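Local coordinates for histidinol dehydrogenase (Elizabethkingia anophelis NUHP1, PDB 6AN0) that catalyses the NAD-dependent oxidation of L-histidinol, probably in two successive steps by way of L-histidinaldehyde to L-histidine, as the zinc-dependent last stage of histidine biosynthesis, at the interface of chains A and B. Numbering follows the deposited sequence. Chains: chain A/B, Histidinol dehydrogenase.

Contact 1: the interface of chains A and B. Residues chain A 258-259, 262, 359, 361; chain B 422, 426, 430.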
# COMPACT_ATOMS: atom_id res chain seq x y z
N ALA A 258 -20.48 19.67 19.04
CA ALA A 258 -19.07 19.86 19.37
C ALA A 258 -18.17 18.99 18.48
O ALA A 258 -17.09 19.44 18.06
CB ALA A 258 -18.83 19.55 20.85
N ASP A 259 -18.60 17.76 18.18
CA ASP A 259 -17.82 16.90 17.30
C ASP A 259 -17.73 17.48 15.89
O ASP A 259 -16.64 17.52 15.30
CB ASP A 259 -18.43 15.49 17.27
CG ASP A 259 -18.31 14.79 18.62
OD1 ASP A 259 -17.39 15.14 19.39
OD2 ASP A 259 -19.13 13.89 18.92
N SER A 262 -15.41 20.38 15.97
CA SER A 262 -14.01 19.99 16.12
C SER A 262 -13.39 19.66 14.76
O SER A 262 -12.25 20.04 14.49
CB SER A 262 -13.88 18.81 17.09
OG SER A 262 -14.39 17.60 16.56
N CYS A 359 -15.40 10.64 21.42
CA CYS A 359 -15.26 11.81 20.56
C CYS A 359 -14.07 11.65 19.62
O CYS A 359 -13.14 10.88 19.88
CB CYS A 359 -15.14 13.10 21.38
SG CYS A 359 -13.75 13.16 22.54
N SER A 361 -11.81 13.85 18.95
CA SER A 361 -10.61 14.39 19.57
C SER A 361 -9.81 13.32 20.30
O SER A 361 -8.57 13.37 20.31
CB SER A 361 -10.98 15.52 20.55
OG SER A 361 -11.59 16.58 19.86
N ALA B 422 -12.01 23.91 19.55
CA ALA B 422 -13.16 23.02 19.38
C ALA B 422 -12.79 21.58 19.72
O ALA B 422 -13.64 20.84 20.23
CB ALA B 422 -13.71 23.10 17.96
N ALA B 426 -14.88 19.56 22.65
CA ALA B 426 -15.58 18.30 22.44
C ALA B 426 -15.35 17.33 23.60
O ALA B 426 -16.23 16.52 23.92
CB ALA B 426 -15.14 17.65 21.12
N ARG B 430 -18.31 16.51 27.43
CA ARG B 430 -18.53 15.21 28.05
C ARG B 430 -18.19 15.24 29.54
O ARG B 430 -18.96 14.75 30.37
CB ARG B 430 -17.70 14.13 27.34
CG ARG B 430 -18.42 13.39 26.21
CD ARG B 430 -18.05 13.98 24.87
NE ARG B 430 -18.52 13.20 23.72
CZ ARG B 430 -18.48 13.64 22.47
NH1 ARG B 430 -17.98 14.85 22.23
NH2 ARG B 430 -18.91 12.90 21.46
O HOH W 1 -16.19 21.47 19.86
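B:Arg430 NH1, a terminal guanidinium nitrogen, serves two acceptors: across the interface the carboxylate oxygen A:Asp259 OD1, at 2.9 Å, and within its own helix the carbonyl oxygen B:Ala426 O. The neighbouring nitrogen, B:Arg430 NH2, reaches the other carboxylate oxygen, A:Asp259 OD2, at 2.7 Å with an almost straight 169° at the hydrogen, so the salt bridge is end-on and two-pronged. The fit is slightly twisted, because the carboxylate and guanidinium planes lie 31° apart: OD2 is met along its syn lone pair, whereas NH1 approaches OD1 on the syn side from out of the carboxylate plane. A bend at chi2 (98°) turns the arginine chain back toward B:Ala426, where the hydrogen bond to B:Ala426 O steadies the guanidinium. Over one of its faces, toward the rim, lies A:Cys359 CB, 3.5 Å from B:Arg430 CZ.

Beyond the ion pair the helices 253-264 of chain A and 421-435 of chain B meet through small side chains. A:Ala258 CB rests 3.8 Å from B:Ala426 CA, and B:Ala422 CB lies 3.6 Å from A:Ser262 CA. The A:Ser262 hydroxyl OG turns back to A:Asp259 O, 2.6 Å away, in its own helix. Water 1 bridges the carbonyl oxygens of A:Ala258 and B:Ala422. The site thus clamps the C-terminal helix of one subunit onto its partner, the centre of the contact lying about 11 Å from A:His331, a predicted catalytic residue.

Contact 2: the interface of chains A and B. Residues chain A 420-423; chain B 261-262, 265-266.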
# COMPACT_ATOMS: atom_id res chain seq x y z
N LEU A 420 6.70 -22.76 -20.92
CA LEU A 420 7.89 -22.33 -20.18
C LEU A 420 8.73 -23.56 -19.83
O LEU A 420 8.65 -24.09 -18.72
CB LEU A 420 7.51 -21.54 -18.95
CG LEU A 420 6.85 -20.18 -19.23
CD1 LEU A 420 6.47 -19.45 -17.94
CD2 LEU A 420 7.78 -19.31 -20.08
N PHE A 421 9.54 -24.00 -20.79
CA PHE A 421 10.25 -25.27 -20.65
C PHE A 421 11.27 -25.24 -19.52
O PHE A 421 11.47 -26.26 -18.84
CB PHE A 421 10.93 -25.64 -21.97
CG PHE A 421 11.81 -26.85 -21.85
CD1 PHE A 421 11.25 -28.13 -21.87
CD2 PHE A 421 13.18 -26.73 -21.69
CE1 PHE A 421 12.05 -29.24 -21.75
CE2 PHE A 421 13.98 -27.84 -21.58
CZ PHE A 421 13.42 -29.10 -21.61
N ALA A 422 11.97 -24.12 -19.33
CA ALA A 422 12.93 -24.06 -18.23
C ALA A 422 12.24 -24.16 -16.88
O ALA A 422 12.81 -24.73 -15.94
CB ALA A 422 13.78 -22.79 -18.30
N HIS A 423 11.03 -23.60 -16.77
CA HIS A 423 10.25 -23.76 -15.54
C HIS A 423 9.96 -25.23 -15.28
O HIS A 423 10.08 -25.72 -14.15
CB HIS A 423 8.95 -22.97 -15.63
CG HIS A 423 9.10 -21.51 -15.34
ND1 HIS A 423 9.75 -20.64 -16.19
CD2 HIS A 423 8.67 -20.76 -14.29
CE1 HIS A 423 9.72 -19.42 -15.68
NE2 HIS A 423 9.06 -19.46 -14.54
N LEU B 261 18.04 -20.48 -15.21
CA LEU B 261 17.47 -20.47 -16.55
C LEU B 261 15.95 -20.36 -16.52
O LEU B 261 15.36 -19.81 -17.45
CB LEU B 261 17.90 -21.72 -17.31
CG LEU B 261 19.38 -21.68 -17.72
CD1 LEU B 261 19.85 -23.01 -18.25
CD2 LEU B 261 19.61 -20.59 -18.76
N SER B 262 15.31 -20.85 -15.45
CA SER B 262 13.86 -20.68 -15.35
C SER B 262 13.49 -19.21 -15.26
O SER B 262 12.52 -18.77 -15.89
CB SER B 262 13.31 -21.48 -14.15
OG SER B 262 13.68 -20.91 -12.91
N GLU B 265 14.36 -17.28 -18.86
CA GLU B 265 13.49 -17.49 -20.01
C GLU B 265 12.23 -16.64 -19.97
O GLU B 265 11.47 -16.64 -20.95
CB GLU B 265 13.12 -18.97 -20.13
CG GLU B 265 11.94 -19.35 -19.25
CD GLU B 265 11.49 -20.79 -19.44
OE1 GLU B 265 11.88 -21.42 -20.44
OE2 GLU B 265 10.73 -21.30 -18.57
N HIS B 266 11.98 -15.91 -18.87
CA HIS B 266 10.77 -15.09 -18.80
C HIS B 266 10.79 -13.96 -19.82
O HIS B 266 9.75 -13.64 -20.41
CB HIS B 266 10.61 -14.50 -17.39
CG HIS B 266 9.68 -15.27 -16.52
ND1 HIS B 266 8.35 -15.45 -16.84
CD2 HIS B 266 9.88 -15.91 -15.35
CE1 HIS B 266 7.77 -16.17 -15.89
NE2 HIS B 266 8.68 -16.46 -14.97
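This is a domain-swapped interface of the histidinol dehydrogenase homodimer: the C-terminal helix of chain A, residues 421-435, reaches over its partner, and its start enters the zinc site of chain B and probably lends it A:His423. The carboxylate of B:Glu265 receives that helix end as a capping group. Its OE1 accepts the backbone N-H of A:Ala422 at 2.9 Å, on the syn side but well out of the carboxylate plane. Its OE2 takes two donors from one residue, the backbone N of A:His423 from above the carboxylate plane, also at 2.9 Å, and the ring nitrogen A:His423 ND1 at 2.7 Å. The ring bond is nearly linear, 173° at the hydrogen, and uses the anti lone pair; ring and carboxylate are almost coplanar, 9° apart, which fixes the rotation of the imidazole. B:Glu265 gets there with chi1 at 84°, CG set between backbone N and carbonyl carbon, and an extended chain beyond it.

With ND1 held, the opposite nitrogen, A:His423 NE2, faces B:His266 NE2 at 3.1 Å. The two rings stand edge-to-face, nearly perpendicular, an arrangement compatible with both nitrogens turning toward a common zinc ion; B:His266 is a zinc ligand in this structure, and A:His423 is the predicted ligand from the other subunit. A:Leu420 CD1 covers one face of the A:His423 ring toward its rim, and B:Ser262 CB lies over the other, with A:Ala422 CB 3.6 Å from B:Ser262 CA.

Contact 3: the interface of chains A and B. Residues chain A 411, 422-423, 426-427; chain B 258, 262, 359, 361, 365.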
# COMPACT_ATOMS: atom_id res chain seq x y z
N ILE A 411 3.10 -29.00 -11.39
CA ILE A 411 3.84 -27.83 -11.86
C ILE A 411 4.32 -28.04 -13.30
O ILE A 411 4.20 -27.15 -14.15
CB ILE A 411 5.03 -27.54 -10.92
CG1 ILE A 411 4.53 -27.20 -9.52
CG2 ILE A 411 5.91 -26.41 -11.49
CD1 ILE A 411 5.60 -27.29 -8.47
N ALA A 422 11.97 -24.12 -19.33
CA ALA A 422 12.93 -24.06 -18.23
C ALA A 422 12.24 -24.16 -16.88
O ALA A 422 12.81 -24.73 -15.94
CB ALA A 422 13.78 -22.79 -18.30
N HIS A 423 11.03 -23.60 -16.77
CA HIS A 423 10.25 -23.76 -15.54
C HIS A 423 9.96 -25.23 -15.28
O HIS A 423 10.08 -25.72 -14.15
CB HIS A 423 8.95 -22.97 -15.63
CG HIS A 423 9.10 -21.51 -15.34
ND1 HIS A 423 9.75 -20.64 -16.19
CD2 HIS A 423 8.67 -20.76 -14.29
CE1 HIS A 423 9.72 -19.42 -15.68
NE2 HIS A 423 9.06 -19.46 -14.54
N ALA A 426 13.26 -27.17 -14.25
CA ALA A 426 13.74 -26.95 -12.89
C ALA A 426 13.09 -27.93 -11.91
O ALA A 426 13.72 -28.30 -10.90
CB ALA A 426 13.47 -25.51 -12.45
N VAL A 427 11.85 -28.33 -12.17
CA VAL A 427 11.22 -29.41 -11.40
C VAL A 427 11.79 -30.76 -11.83
O VAL A 427 12.15 -31.59 -10.99
CB VAL A 427 9.69 -29.37 -11.57
CG1 VAL A 427 9.03 -30.60 -10.90
CG2 VAL A 427 9.11 -28.08 -11.02
N ALA B 258 19.40 -24.72 -13.47
CA ALA B 258 18.02 -24.79 -13.92
C ALA B 258 17.18 -23.66 -13.33
O ALA B 258 16.31 -23.10 -14.02
CB ALA B 258 17.42 -26.16 -13.56
N SER B 262 15.31 -20.85 -15.45
CA SER B 262 13.86 -20.68 -15.35
C SER B 262 13.49 -19.21 -15.26
O SER B 262 12.52 -18.77 -15.89
CB SER B 262 13.31 -21.48 -14.15
OG SER B 262 13.68 -20.91 -12.91
N CYS B 359 12.33 -25.03 -5.54
CA CYS B 359 12.60 -24.30 -6.77
C CYS B 359 11.62 -23.14 -6.93
O CYS B 359 10.53 -23.13 -6.36
CB CYS B 359 12.55 -25.23 -7.99
SG CYS B 359 11.00 -26.10 -8.25
N SER B 361 10.00 -22.32 -9.60
CA SER B 361 8.82 -22.76 -10.34
C SER B 361 7.70 -23.20 -9.40
O SER B 361 6.52 -22.98 -9.70
CB SER B 361 9.18 -23.92 -11.28
OG SER B 361 10.12 -23.48 -12.24
N TYR B 365 3.87 -21.46 -9.34
CA TYR B 365 2.69 -22.20 -9.76
C TYR B 365 1.85 -22.74 -8.61
O TYR B 365 0.63 -22.57 -8.62
CB TYR B 365 3.08 -23.37 -10.67
CG TYR B 365 3.49 -22.94 -12.06
CD1 TYR B 365 2.54 -22.47 -12.96
CD2 TYR B 365 4.82 -22.99 -12.46
CE1 TYR B 365 2.91 -22.08 -14.24
CE2 TYR B 365 5.19 -22.60 -13.72
CZ TYR B 365 4.24 -22.14 -14.61
OH TYR B 365 4.63 -21.74 -15.87
O HOH W 2 15.45 -24.91 -16.05
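B:Ser361 OG donates a hydrogen bond of 2.9 Å to A:His423 O, the main-chain carbonyl in the first turn of helix 421-435. The hydroxyl approaches well off the carbonyl direction, with a C=O...donor angle of 107° and a tilt of 17° from the carbonyl plane. Its chi1 of -62°, which places OG beside the serine's backbone N, directs it at this oxygen from helix 360-365. A second polar link is indirect: water 2 lies 2.7 Å from A:Ala422 O and 2.9 Å from B:Ala258 O, linking two main-chain carbonyls.

Apolar contacts rim these bonds. B:Tyr365 touches two residues of chain A with neighbouring ring carbons, CE2 4.0 Å from A:His423 CD2 and CD2 3.7 Å from A:Ile411 CG2, the partners on opposite sides of its ring plane. The tyrosine and histidine side chains cross at about a right angle, and CE2 may limit the swing of the imidazole on the CD2 side. A:Ile411, on helix 401-417, backs the contact as a second element of the same chain. On the far side of the serine, small groups let the helices approach closely, A:Ala426 CA lying 3.8 Å from B:Ala258 CB. Farther along helix 421-435, the methyl A:Val427 CG2 meets the thiol sulfur B:Cys359 SG at 3.9 Å.

Contact 2 and contact 3 lie side by side, their C-alpha centres about 7 Å apart, and share A:Ala422, A:His423 and B:Ser262: one holds the imidazole and helix start, the other the following turns. Contact 1 sits about 61 Å from contact 2 and 60 Å from contact 3, at the opposite end of the dimer. It shares elements with them, chains exchanged: helix 421-435 now from chain B, helices 253-264 and 360-365 from chain A. The two-fold symmetry thus makes the exchange reciprocal, each C-terminal helix docking beside its partner's predicted active site.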